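UPF0678 fatty acid-binding protein-like protein ERS007657_00996 (Mycobacterium tuberculosis, PDB 6R3W) binds heme b in a wide cleft of its beta-barrel and probably isomerises peroxynitrite to nitrate, thereby helping to detoxify reactive nitrogen and oxygen species. Local coordinates at residues S13-S18 / D102-E107; G17-R22 / Y132-D137; E37-A42 / A158-Q163. One frame throughout, in Å; residues are numbered along the deposited sequence.

Contact 1. Residues S13-S18 / D102-E107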
# COMPACT_ATOMS: atom_id res chain seq x y z
N SER A 13 1.64 15.30 -3.71
CA SER A 13 0.65 15.64 -4.75
C SER A 13 0.78 14.73 -5.98
O SER A 13 -0.24 14.38 -6.58
CB SER A 13 0.68 17.13 -5.11
OG SER A 13 1.86 17.51 -5.80
N PRO A 14 1.99 14.24 -6.36
CA PRO A 14 2.07 13.36 -7.53
C PRO A 14 1.31 12.02 -7.36
O PRO A 14 1.09 11.35 -8.35
CB PRO A 14 3.59 13.11 -7.69
CG PRO A 14 4.21 14.39 -7.17
CD PRO A 14 3.35 14.72 -5.96
N LEU A 15 0.99 11.63 -6.14
CA LEU A 15 0.25 10.37 -5.94
C LEU A 15 -1.21 10.52 -6.40
O LEU A 15 -1.84 9.51 -6.73
CB LEU A 15 0.30 9.96 -4.46
CG LEU A 15 1.54 9.19 -4.00
CD1 LEU A 15 2.81 10.01 -4.15
CD2 LEU A 15 1.35 8.74 -2.55
N LEU A 16 -1.75 11.73 -6.35
CA LEU A 16 -3.18 11.93 -6.64
C LEU A 16 -3.51 11.40 -8.04
O LEU A 16 -2.80 11.73 -9.01
CB LEU A 16 -3.51 13.41 -6.54
CG LEU A 16 -3.49 13.99 -5.13
CD1 LEU A 16 -3.55 15.51 -5.19
CD2 LEU A 16 -4.64 13.44 -4.30
N GLY A 17 -4.63 10.70 -8.15
CA GLY A 17 -5.15 10.17 -9.40
C GLY A 17 -5.29 8.66 -9.39
O GLY A 17 -5.35 8.04 -8.29
N SER A 18 -5.44 8.10 -10.57
CA SER A 18 -5.77 6.69 -10.80
C SER A 18 -4.55 6.00 -11.38
O SER A 18 -3.86 6.59 -12.21
CB SER A 18 -6.95 6.56 -11.72
OG SER A 18 -8.13 7.01 -11.07
N ASP A 102 11.65 14.07 -9.46
CA ASP A 102 10.38 13.42 -9.86
C ASP A 102 10.25 12.06 -9.18
O ASP A 102 9.33 11.34 -9.52
CB ASP A 102 10.25 13.29 -11.38
CG ASP A 102 9.94 14.58 -12.09
OD1 ASP A 102 9.05 15.33 -11.60
OD2 ASP A 102 10.55 14.81 -13.15
N VAL A 103 11.14 11.73 -8.24
CA VAL A 103 11.06 10.45 -7.49
C VAL A 103 10.64 10.72 -6.05
O VAL A 103 11.34 11.46 -5.35
CB VAL A 103 12.39 9.69 -7.55
CG1 VAL A 103 12.34 8.44 -6.68
CG2 VAL A 103 12.75 9.34 -8.98
N ILE A 104 9.59 10.04 -5.61
CA ILE A 104 9.19 9.97 -4.19
C ILE A 104 9.45 8.55 -3.73
O ILE A 104 8.96 7.63 -4.37
CB ILE A 104 7.71 10.34 -4.00
CG1 ILE A 104 7.40 11.75 -4.48
CG2 ILE A 104 7.29 10.15 -2.55
CD1 ILE A 104 5.94 12.00 -4.72
N GLU A 105 10.12 8.41 -2.60
CA GLU A 105 10.33 7.10 -1.95
C GLU A 105 9.64 7.14 -0.60
O GLU A 105 9.99 8.00 0.22
CB GLU A 105 11.81 6.78 -1.84
CG GLU A 105 12.46 6.57 -3.20
CD GLU A 105 13.96 6.50 -3.17
OE1 GLU A 105 14.59 7.55 -2.92
OE2 GLU A 105 14.49 5.45 -3.50
N LEU A 106 8.72 6.20 -0.38
CA LEU A 106 8.05 6.03 0.92
C LEU A 106 8.46 4.69 1.52
O LEU A 106 8.45 3.67 0.80
CB LEU A 106 6.54 6.09 0.77
CG LEU A 106 5.96 7.35 0.15
CD1 LEU A 106 5.55 7.09 -1.28
CD2 LEU A 106 4.77 7.82 0.96
N GLU A 107 8.81 4.70 2.79
CA GLU A 107 9.15 3.48 3.54
C GLU A 107 8.27 3.42 4.78
O GLU A 107 8.33 4.36 5.58
CB GLU A 107 10.64 3.49 3.91
CG GLU A 107 11.57 3.40 2.72
CD GLU A 107 11.47 2.11 1.92
OE1 GLU A 107 11.08 1.10 2.51
OE2 GLU A 107 11.94 2.08 0.76
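Ile104 reaches across the closed end of the barrel to touch Pro14 and Leu15. These two lie in the 3-10 segment that leads into strand 17-25. A 3-10 segment that covers one end of the barrel just before the first strand is a feature of the calycin folds, to which this domain belongs.

Along residues 102-107, the chain first enters strand 103-118, which pairs with strand 125-135 through backbone bonds such as that of Ile104 with Ile134.

Ile104 carries the contact. Its CG1 branch stands anti to the carbonyl carbon (chi1 -60°), and the chain is extended beyond it (chi2 162°), which pushes CD1 out from the strand. That one methyl does all the close touching. It lies almost equally far from three carbons of the proline ring. CD1 of Ile104 is 3.8 Å from CG of Pro14, and CB and CD of the ring are hardly farther. The two side chains meet at about a right angle. The same methyl also meets a leucine branch, with Ile104 CD1 3.8 Å from Leu15 CD1. Leu12 also packs on Ile104.

Leu106 points the same way but stays back, its CD1 4.7 Å from Leu15 CD2. Both Leu106 and Leu15 rest on Ile134, so they are joined through that residue.

No hydrogen bond crosses between the segments. The carbonyl oxygens of Pro14 and Leu15 are bonded to Arg162 and to the indole nitrogen of Trp19. Polar bonds therefore fix the backbone of the 3-10 segment, while its contact with Ile104 rests on apolar packing alone.

Contact 2. Residues G17-R22 / Y132-D137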
# COMPACT_ATOMS: atom_id res chain seq x y z
N GLY A 17 -4.63 10.70 -8.15
CA GLY A 17 -5.15 10.17 -9.40
C GLY A 17 -5.29 8.66 -9.39
O GLY A 17 -5.35 8.04 -8.29
N SER A 18 -5.44 8.10 -10.57
CA SER A 18 -5.77 6.69 -10.80
C SER A 18 -4.55 6.00 -11.38
O SER A 18 -3.86 6.59 -12.21
CB SER A 18 -6.95 6.56 -11.72
OG SER A 18 -8.13 7.01 -11.07
N TRP A 19 -4.30 4.79 -10.90
CA TRP A 19 -3.12 3.99 -11.24
C TRP A 19 -3.58 2.58 -11.60
O TRP A 19 -4.46 2.06 -10.91
CB TRP A 19 -2.15 3.96 -10.05
CG TRP A 19 -1.66 5.31 -9.64
CD1 TRP A 19 -2.26 6.18 -8.77
CD2 TRP A 19 -0.42 5.92 -10.01
NE1 TRP A 19 -1.49 7.30 -8.61
CE2 TRP A 19 -0.36 7.18 -9.38
CE3 TRP A 19 0.61 5.55 -10.87
CZ2 TRP A 19 0.74 8.03 -9.52
CZ3 TRP A 19 1.69 6.39 -11.02
CH2 TRP A 19 1.73 7.64 -10.39
N ALA A 20 -3.00 1.99 -12.63
CA ALA A 20 -3.36 0.61 -13.02
C ALA A 20 -2.11 -0.13 -13.44
O ALA A 20 -1.26 0.46 -14.11
CB ALA A 20 -4.40 0.61 -14.12
N GLY A 21 -2.03 -1.40 -13.12
CA GLY A 21 -0.93 -2.24 -13.58
C GLY A 21 -1.07 -3.65 -13.09
O GLY A 21 -2.20 -4.19 -13.06
N ARG A 22 0.06 -4.26 -12.78
CA ARG A 22 0.15 -5.71 -12.63
C ARG A 22 1.26 -6.02 -11.65
O ARG A 22 2.29 -5.30 -11.63
CB ARG A 22 0.34 -6.34 -14.01
CG ARG A 22 0.58 -7.85 -14.02
CD ARG A 22 0.52 -8.42 -15.44
NE ARG A 22 1.00 -9.79 -15.48
CZ ARG A 22 1.05 -10.52 -16.59
NH1 ARG A 22 0.53 -10.04 -17.70
NH2 ARG A 22 1.59 -11.72 -16.59
N TYR A 132 7.41 1.97 -1.33
CA TYR A 132 6.73 2.54 -2.51
C TYR A 132 7.71 3.52 -3.20
O TYR A 132 8.41 4.32 -2.50
CB TYR A 132 5.37 3.15 -2.12
CG TYR A 132 4.21 2.17 -2.02
CD1 TYR A 132 3.10 2.27 -2.85
CD2 TYR A 132 4.20 1.17 -1.06
CE1 TYR A 132 2.06 1.35 -2.78
CE2 TYR A 132 3.20 0.21 -1.02
CZ TYR A 132 2.11 0.31 -1.86
OH TYR A 132 1.10 -0.60 -1.77
N ARG A 133 7.68 3.51 -4.51
CA ARG A 133 8.43 4.47 -5.34
C ARG A 133 7.48 5.05 -6.38
O ARG A 133 6.87 4.28 -7.11
CB ARG A 133 9.62 3.76 -5.99
CG ARG A 133 10.46 4.66 -6.89
CD ARG A 133 11.43 3.80 -7.68
NE ARG A 133 12.20 4.57 -8.63
CZ ARG A 133 13.37 5.12 -8.36
NH1 ARG A 133 13.85 5.09 -7.13
NH2 ARG A 133 13.95 5.88 -9.27
N ILE A 134 7.33 6.36 -6.39
CA ILE A 134 6.63 7.07 -7.48
C ILE A 134 7.70 7.83 -8.29
O ILE A 134 8.39 8.67 -7.72
CB ILE A 134 5.51 8.01 -6.97
CG1 ILE A 134 4.33 7.25 -6.33
CG2 ILE A 134 5.02 8.89 -8.12
CD1 ILE A 134 4.64 6.58 -5.01
N ASP A 135 7.90 7.42 -9.53
CA ASP A 135 8.90 8.00 -10.45
C ASP A 135 8.16 8.50 -11.68
O ASP A 135 7.74 7.68 -12.49
CB ASP A 135 9.98 6.96 -10.78
CG ASP A 135 11.07 7.47 -11.68
OD1 ASP A 135 10.95 8.60 -12.15
OD2 ASP A 135 12.04 6.71 -11.90
N GLY A 136 7.82 9.78 -11.70
CA GLY A 136 6.99 10.32 -12.78
C GLY A 136 5.63 9.64 -12.82
O GLY A 136 4.84 9.86 -11.89
N ASP A 137 5.33 8.90 -13.89
CA ASP A 137 4.02 8.24 -14.09
C ASP A 137 4.09 6.75 -13.76
O ASP A 137 3.14 6.04 -14.10
CB ASP A 137 3.54 8.43 -15.52
CG ASP A 137 3.11 9.85 -15.84
OD1 ASP A 137 2.99 10.67 -14.90
OD2 ASP A 137 2.92 10.13 -17.04
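The indole of Trp19 presents its outer rim to the turn that follows strand 125-135. The carbonyl oxygen of Gly136 lies at the ring edge, near its plane, 4.1 Å from Trp19 CH2. Two further partners approach obliquely, on opposite sides of the ring plane. Asp137 O comes to 3.4 Å from Trp19 CZ3. Ile134 CG2 lies 4.2 Å from Trp19 CH2, with the two side chains at about a right angle. One broad face of the six-membered ring is covered by Arg162, and Leu139 and Phe41 also pack on the indole.

CB of Trp19 does not point at the turn. The torsions bring the ring there: CG is anti to the carbonyl carbon (chi1 -60°), and the ring is set nearly square to the CA-CB-CG plane (chi2 87°). The indole nitrogen is bonded to Leu15 O, which helps to fix this rotation.

The turn is tied down by the same arginine that covers the ring. Asp137 OD1 forms a salt bridge with Arg162 NE, and Gly136 O accepts a bond from Arg162 NH2.

Trp19 belongs to the GXWXGXG motif. Its packing against an arginine of the last strand resembles the conserved Trp-Arg pair of lipocalins. Strands 153-162 and 138-147 lie between 17-25 and 125-135 in the sheet, and the indole reaches past them on the inside.

Contact 3. Residues E37-A42 / A158-Q163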
# COMPACT_ATOMS: atom_id res chain seq x y z
N GLU A 37 -4.03 -4.74 -10.82
CA GLU A 37 -4.26 -3.83 -9.69
C GLU A 37 -4.73 -2.49 -10.21
O GLU A 37 -4.10 -1.96 -11.15
CB GLU A 37 -2.99 -3.69 -8.87
CG GLU A 37 -3.10 -2.71 -7.72
CD GLU A 37 -1.97 -2.80 -6.73
OE1 GLU A 37 -1.04 -3.60 -6.95
OE2 GLU A 37 -2.00 -2.05 -5.73
N GLU A 38 -5.73 -1.92 -9.54
CA GLU A 38 -6.21 -0.55 -9.74
C GLU A 38 -6.17 0.16 -8.39
O GLU A 38 -6.73 -0.37 -7.42
CB GLU A 38 -7.64 -0.54 -10.30
CG GLU A 38 -7.79 -1.26 -11.62
CD GLU A 38 -7.84 -0.32 -12.82
OE1 GLU A 38 -7.87 0.91 -12.61
OE2 GLU A 38 -7.78 -0.83 -13.97
N VAL A 39 -5.58 1.36 -8.37
CA VAL A 39 -5.45 2.19 -7.16
C VAL A 39 -5.98 3.59 -7.46
O VAL A 39 -5.76 4.10 -8.57
CB VAL A 39 -3.99 2.22 -6.70
CG1 VAL A 39 -3.69 3.44 -5.87
CG2 VAL A 39 -3.62 0.93 -6.00
N VAL A 40 -6.64 4.18 -6.49
CA VAL A 40 -7.01 5.62 -6.56
C VAL A 40 -6.52 6.30 -5.30
O VAL A 40 -6.85 5.84 -4.20
CB VAL A 40 -8.52 5.83 -6.76
CG1 VAL A 40 -8.84 7.31 -6.81
CG2 VAL A 40 -9.04 5.13 -8.00
N PHE A 41 -5.82 7.42 -5.47
CA PHE A 41 -5.51 8.37 -4.39
C PHE A 41 -6.29 9.65 -4.63
O PHE A 41 -6.27 10.16 -5.77
CB PHE A 41 -4.02 8.71 -4.35
CG PHE A 41 -3.13 7.62 -3.82
CD1 PHE A 41 -3.00 7.42 -2.45
CD2 PHE A 41 -2.34 6.87 -4.68
CE1 PHE A 41 -2.12 6.46 -1.96
CE2 PHE A 41 -1.47 5.91 -4.18
CZ PHE A 41 -1.34 5.73 -2.82
N ALA A 42 -6.96 10.15 -3.60
CA ALA A 42 -7.72 11.40 -3.68
C ALA A 42 -7.61 12.12 -2.33
O ALA A 42 -6.86 11.68 -1.46
CB ALA A 42 -9.14 11.11 -4.07
N ALA A 158 4.50 -4.93 -7.29
CA ALA A 158 3.75 -4.56 -8.51
C ALA A 158 4.29 -3.28 -9.10
O ALA A 158 5.00 -2.52 -8.41
CB ALA A 158 2.28 -4.40 -8.20
N VAL A 159 3.94 -3.06 -10.35
CA VAL A 159 4.23 -1.81 -11.07
C VAL A 159 2.93 -1.30 -11.67
O VAL A 159 2.28 -2.04 -12.44
CB VAL A 159 5.31 -2.00 -12.15
CG1 VAL A 159 5.66 -0.66 -12.81
CG2 VAL A 159 6.55 -2.68 -11.60
N LEU A 160 2.58 -0.07 -11.34
CA LEU A 160 1.35 0.59 -11.83
C LEU A 160 1.75 1.82 -12.63
O LEU A 160 2.83 2.40 -12.38
CB LEU A 160 0.45 1.01 -10.66
CG LEU A 160 0.26 0.00 -9.51
CD1 LEU A 160 -0.69 0.56 -8.47
CD2 LEU A 160 -0.25 -1.34 -10.01
N HIS A 161 0.85 2.28 -13.48
CA HIS A 161 1.09 3.47 -14.30
C HIS A 161 -0.08 4.43 -14.16
O HIS A 161 -1.24 3.99 -14.07
CB HIS A 161 1.36 3.09 -15.76
CG HIS A 161 2.62 2.28 -15.95
ND1 HIS A 161 2.62 0.91 -15.82
CD2 HIS A 161 3.91 2.65 -15.93
CE1 HIS A 161 3.86 0.47 -15.89
NE2 HIS A 161 4.67 1.52 -15.97
N ARG A 162 0.24 5.72 -14.17
CA ARG A 162 -0.77 6.79 -14.04
C ARG A 162 -1.75 6.69 -15.22
O ARG A 162 -1.29 6.67 -16.36
CB ARG A 162 -0.08 8.14 -13.99
CG ARG A 162 -1.01 9.29 -13.65
CD ARG A 162 -0.33 10.64 -13.79
NE ARG A 162 0.90 10.76 -12.99
CZ ARG A 162 0.94 10.98 -11.68
NH1 ARG A 162 -0.18 11.20 -11.01
NH2 ARG A 162 2.11 11.05 -11.05
N GLN A 163 -3.04 6.74 -14.93
CA GLN A 163 -4.09 6.73 -15.95
C GLN A 163 -4.46 8.18 -16.33
O GLN A 163 -4.62 9.00 -15.44
CB GLN A 163 -5.30 5.92 -15.46
CG GLN A 163 -4.95 4.48 -15.10
CD GLN A 163 -4.32 3.72 -16.24
OE1 GLN A 163 -3.11 3.46 -16.26
NE2 GLN A 163 -5.13 3.38 -17.22
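Inside the barrel, close to the heme cleft, Glu37 and Val39 of strand 33-42 meet Leu160 of strand 153-162. These strands are the two sheet neighbours of strand 17-25, so the side chains meet over its inner surface. The short segments run in roughly the same sense, at 54° to each other, and approach to 8.2 Å between axes.

Leu160 divides its methyls. CD2 packs 3.8 Å from Glu37 CB, while CD1 lies 3.9 Å from Val39 CG2. Both side chains cross Leu160 at about a right angle. Glu37 holds CG anti to the backbone N (chi1 177°) and stays extended beyond it, which carries the chain past both leucine methyls. Its carboxyl carbon CD is 4.0 Å from Leu160 CD1. Farther along, OE1 of Glu37 comes 3.6 Å from Ala158 CB. That oxygen is hydrogen-bonded to Tyr141 OH.

The glutamate thus has two kinds of surroundings. Its methylenes and carboxylate rest against apolar groups, and OE1 of this buried residue finds a polar partner in Tyr141. The Glu37 side chain is about 5 Å from the bound heme. The bond should help hold the carboxylate in position.

Overall arrangement
All three contacts gather around strand 17-25. Contacts 1 and 2 share Gly17 and Ser18, and their far segments pair in the sheet through Ile104 N and Ile134 O, 2.8 Å apart. Contact 2 lies about 5 Å from contact 3, centre to centre. Arg162 joins them all: its NE is 2.8 Å from Asp137 OD1 of contact 2, and its NH2 is 2.9 Å from Pro14 O of contact 1. The series leads from the closed barrel end toward the heme. Contact 1 lies away from the annotated sites, the Trp19 side chain is about 13 Å from the heme, and Glu37 of contact 3 is about 11 Å from His155, the predicted axial ligand, side chain to side chain.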